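Local coordinates for protein pid-3 (PDB 7OCX), which pairs through its RNA recognition motif domain with that of TOFU-6, probably helping to assemble the PETISCO complex in piRNA biogenesis, at residues 31-36 against 49-54. Sequence-based numbering, arbitrary orientation.
Sequences QLLTPY and AVVALE
Leu33 and Val51 meet end to end in a purely apolar contact, with CD1 of Leu33 3.8 Å from CG1 of Val51. Leu33 CD1 also lies 4.1 Å from Val51 CG2, so it sits against both branches of the valine. With CG anti to its carbonyl carbon (chi1 -63°), the leucine extends toward the strand. CD1 of Leu33 also stands 4.3 Å from CD2 of Leu53, the next residue on this face of the strand. Further along, the other methyl of Leu53, CD1, comes within 4.2 Å of Tyr36 CB. It therefore meets the root of the tyrosine rather than its ring, and Leu53 is flanked by Leu33 and Tyr36, one at each methyl.

No hydrogen bond joins the two segments; the polar contacts shape the turn that presents the apolar groups. Gln31 O accepts from both the backbone N and the hydroxyl of Thr34, the OG1 bond being 2.9 Å long. Both donors approach from one face of the carbonyl plane, OG1 tilted 30° from it. Tyr36 N then bonds to Leu33 O at 2.9 Å, spanning the cis peptide before Pro35. That proline places CD over one face of the Tyr36 ring, offset toward its rim. The ring leads away from the strand, and its hydroxyl hydrogen-bonds Asp65.

Gln31 NE2 hydrogen-bonds Tyr36 O and Ala30 O of the second copy of the protein, while Pro35 packs on Met65 of the TOFU-6 chain. This turn carries the chain from helix 26-32 into strand 38-45 of the RRM fold, and its buried side chains pack on the helix-bearing face of the antiparallel sheet. Leu15 and Ile17 of strand 14-18 and Val38 of strand 38-45 extend the apolar layer around Val51, while Phe66 of helix 56-66 touches both Leu33 and Tyr36.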
ATOM      1  N   GLN B  31      -0.953   4.249  -1.142  1.00 27.46           N
ATOM      2  CA  GLN B  31      -1.013   2.875  -0.670  1.00 26.04           C
ATOM      3  C   GLN B  31      -1.857   1.997  -1.600  1.00 27.11           C
ATOM      4  O   GLN B  31      -1.552   0.811  -1.783  1.00 30.04           O
ATOM      5  CB  GLN B  31      -1.531   2.833   0.775  1.00 29.16           C
ATOM      6  CG  GLN B  31      -0.538   3.451   1.799  1.00 31.48           C
ATOM      7  CD  GLN B  31      -1.127   3.521   3.199  1.00 34.10           C
ATOM      8  OE1 GLN B  31      -2.281   3.910   3.364  1.00 40.18           O
ATOM      9  NE2 GLN B  31      -0.309   3.258   4.216  1.00 30.73           N
ATOM     10  N   LEU B  32      -2.910   2.553  -2.200  1.00 28.42           N
ATOM     11  CA  LEU B  32      -3.707   1.793  -3.169  1.00 29.95           C
ATOM     12  C   LEU B  32      -2.870   1.327  -4.361  1.00 31.16           C
ATOM     13  O   LEU B  32      -3.174   0.294  -4.990  1.00 31.99           O
ATOM     14  CB  LEU B  32      -4.874   2.629  -3.683  1.00 30.34           C
ATOM     15  CG  LEU B  32      -5.971   3.078  -2.714  1.00 33.15           C
ATOM     16  CD1 LEU B  32      -6.930   4.022  -3.446  1.00 37.80           C
ATOM     17  CD2 LEU B  32      -6.641   1.855  -2.170  1.00 35.35           C
ATOM     18  N   LEU B  33      -1.820   2.082  -4.693  1.00 28.69           N
ATOM     19  CA  LEU B  33      -1.007   1.854  -5.877  1.00 28.67           C
ATOM     20  C   LEU B  33       0.275   1.088  -5.603  1.00 28.11           C
ATOM     21  O   LEU B  33       1.106   0.959  -6.520  1.00 29.20           O
ATOM     22  CB  LEU B  33      -0.666   3.200  -6.532  1.00 32.33           C
ATOM     23  CG  LEU B  33      -1.880   3.965  -7.026  1.00 32.19           C
ATOM     24  CD1 LEU B  33      -1.533   5.419  -7.373  1.00 37.36           C
ATOM     25  CD2 LEU B  33      -2.521   3.322  -8.281  1.00 37.72           C
ATOM     26  N   THR B  34       0.467   0.597  -4.384  1.00 28.91           N
ATOM     27  CA  THR B  34       1.592  -0.274  -4.081  1.00 27.14           C
ATOM     28  C   THR B  34       1.672  -1.385  -5.116  1.00 32.29           C
ATOM     29  O   THR B  34       0.653  -2.036  -5.392  1.00 33.09           O
ATOM     30  CB  THR B  34       1.425  -0.895  -2.696  1.00 30.84           C
ATOM     31  OG1 THR B  34       1.289   0.175  -1.770  1.00 31.59           O
ATOM     32  CG2 THR B  34       2.632  -1.746  -2.315  1.00 33.52           C
ATOM     33  N   PRO B  35       2.864  -1.674  -5.667  1.00 38.16           N
ATOM     34  CA  PRO B  35       4.194  -1.148  -5.293  1.00 30.72           C
ATOM     35  C   PRO B  35       4.750  -0.033  -6.190  1.00 34.47           C
ATOM     36  O   PRO B  35       5.924   0.269  -6.078  1.00 32.17           O
ATOM     37  CB  PRO B  35       5.074  -2.399  -5.421  1.00 35.23           C
ATOM     38  CG  PRO B  35       4.494  -3.092  -6.640  1.00 36.88           C
ATOM     39  CD  PRO B  35       2.985  -2.806  -6.605  1.00 35.40           C
ATOM     40  N   TYR B  36       3.938   0.552  -7.070  1.00 31.29           N
ATOM     41  CA  TYR B  36       4.446   1.493  -8.062  1.00 30.52           C
ATOM     42  C   TYR B  36       4.914   2.791  -7.421  1.00 36.46           C
ATOM     43  O   TYR B  36       4.412   3.220  -6.373  1.00 31.36           O
ATOM     44  CB  TYR B  36       3.378   1.752  -9.149  1.00 31.72           C
ATOM     45  CG  TYR B  36       3.020   0.450  -9.808  1.00 31.24           C
ATOM     46  CD1 TYR B  36       3.911  -0.165 -10.689  1.00 33.79           C
ATOM     47  CD2 TYR B  36       1.828  -0.211  -9.518  1.00 33.27           C
ATOM     48  CE1 TYR B  36       3.631  -1.376 -11.264  1.00 36.30           C
ATOM     49  CE2 TYR B  36       1.540  -1.426 -10.093  1.00 35.21           C
ATOM     50  CZ  TYR B  36       2.450  -2.007 -10.966  1.00 39.35           C
ATOM     51  OH  TYR B  36       2.187  -3.217 -11.548  1.00 38.80           O
ATOM     52  N   ALA B  49      -8.414  11.382  -7.836  1.00 32.86           N
ATOM     53  CA  ALA B  49      -7.155  12.104  -7.851  1.00 37.05           C
ATOM     54  C   ALA B  49      -6.459  11.885  -9.184  1.00 38.08           C
ATOM     55  O   ALA B  49      -6.836  11.018  -9.981  1.00 37.00           O
ATOM     56  CB  ALA B  49      -6.250  11.663  -6.700  1.00 37.23           C
ATOM     57  N   VAL B  50      -5.453  12.715  -9.438  1.00 38.22           N
ATOM     58  CA  VAL B  50      -4.531  12.515 -10.547  1.00 37.06           C
ATOM     59  C   VAL B  50      -3.156  12.229  -9.949  1.00 34.37           C
ATOM     60  O   VAL B  50      -2.712  12.943  -9.041  1.00 39.05           O
ATOM     61  CB  VAL B  50      -4.498  13.730 -11.491  1.00 38.85           C
ATOM     62  CG1 VAL B  50      -3.369  13.504 -12.483  1.00 37.52           C
ATOM     63  CG2 VAL B  50      -5.837  13.943 -12.218  1.00 42.56           C
ATOM     64  N   VAL B  51      -2.489  11.185 -10.435  1.00 34.42           N
ATOM     65  CA  VAL B  51      -1.278  10.669  -9.796  1.00 34.44           C
ATOM     66  C   VAL B  51      -0.163  10.653 -10.821  1.00 40.34           C
ATOM     67  O   VAL B  51      -0.363  10.182 -11.943  1.00 38.75           O
ATOM     68  CB  VAL B  51      -1.491   9.251  -9.228  1.00 31.30           C
ATOM     69  CG1 VAL B  51      -0.206   8.708  -8.659  1.00 34.64           C
ATOM     70  CG2 VAL B  51      -2.622   9.276  -8.245  1.00 35.98           C
ATOM     71  N   ALA B  52       1.008  11.140 -10.436  1.00 36.59           N
ATOM     72  CA  ALA B  52       2.204  11.006 -11.258  1.00 36.16           C
ATOM     73  C   ALA B  52       3.010   9.828 -10.722  1.00 36.75           C
ATOM     74  O   ALA B  52       3.406   9.827  -9.554  1.00 33.56           O
ATOM     75  CB  ALA B  52       3.027  12.291 -11.255  1.00 38.69           C
ATOM     76  N   LEU B  53       3.179   8.806 -11.550  1.00 32.63           N
ATOM     77  CA  LEU B  53       4.038   7.670 -11.274  1.00 33.21           C
ATOM     78  C   LEU B  53       5.382   7.906 -11.944  1.00 34.24           C
ATOM     79  O   LEU B  53       5.581   8.882 -12.662  1.00 38.22           O
ATOM     80  CB  LEU B  53       3.396   6.367 -11.742  1.00 32.77           C
ATOM     81  CG  LEU B  53       2.037   5.915 -11.201  1.00 29.27           C
ATOM     82  CD1 LEU B  53       1.694   4.586 -11.810  1.00 34.78           C
ATOM     83  CD2 LEU B  53       2.106   5.820  -9.681  1.00 33.16           C
ATOM     84  N   GLU B  54       6.310   6.985 -11.742  1.00 31.57           N
ATOM     85  CA  GLU B  54       7.676   7.211 -12.209  1.00 31.88           C
ATOM     86  C   GLU B  54       7.753   7.299 -13.737  1.00 36.04           C
ATOM     87  O   GLU B  54       8.514   8.109 -14.278  1.00 34.37           O
ATOM     88  CB  GLU B  54       8.568   6.082 -11.677  1.00 38.68           C
ATOM     89  CG  GLU B  54      10.048   6.144 -12.030  1.00 39.56           C
ATOM     90  CD  GLU B  54      10.718   7.414 -11.564  1.00 39.70           C
ATOM     91  OE1 GLU B  54      10.153   8.107 -10.686  1.00 42.31           O
ATOM     92  OE2 GLU B  54      11.826   7.712 -12.066  1.00 44.74           O
TER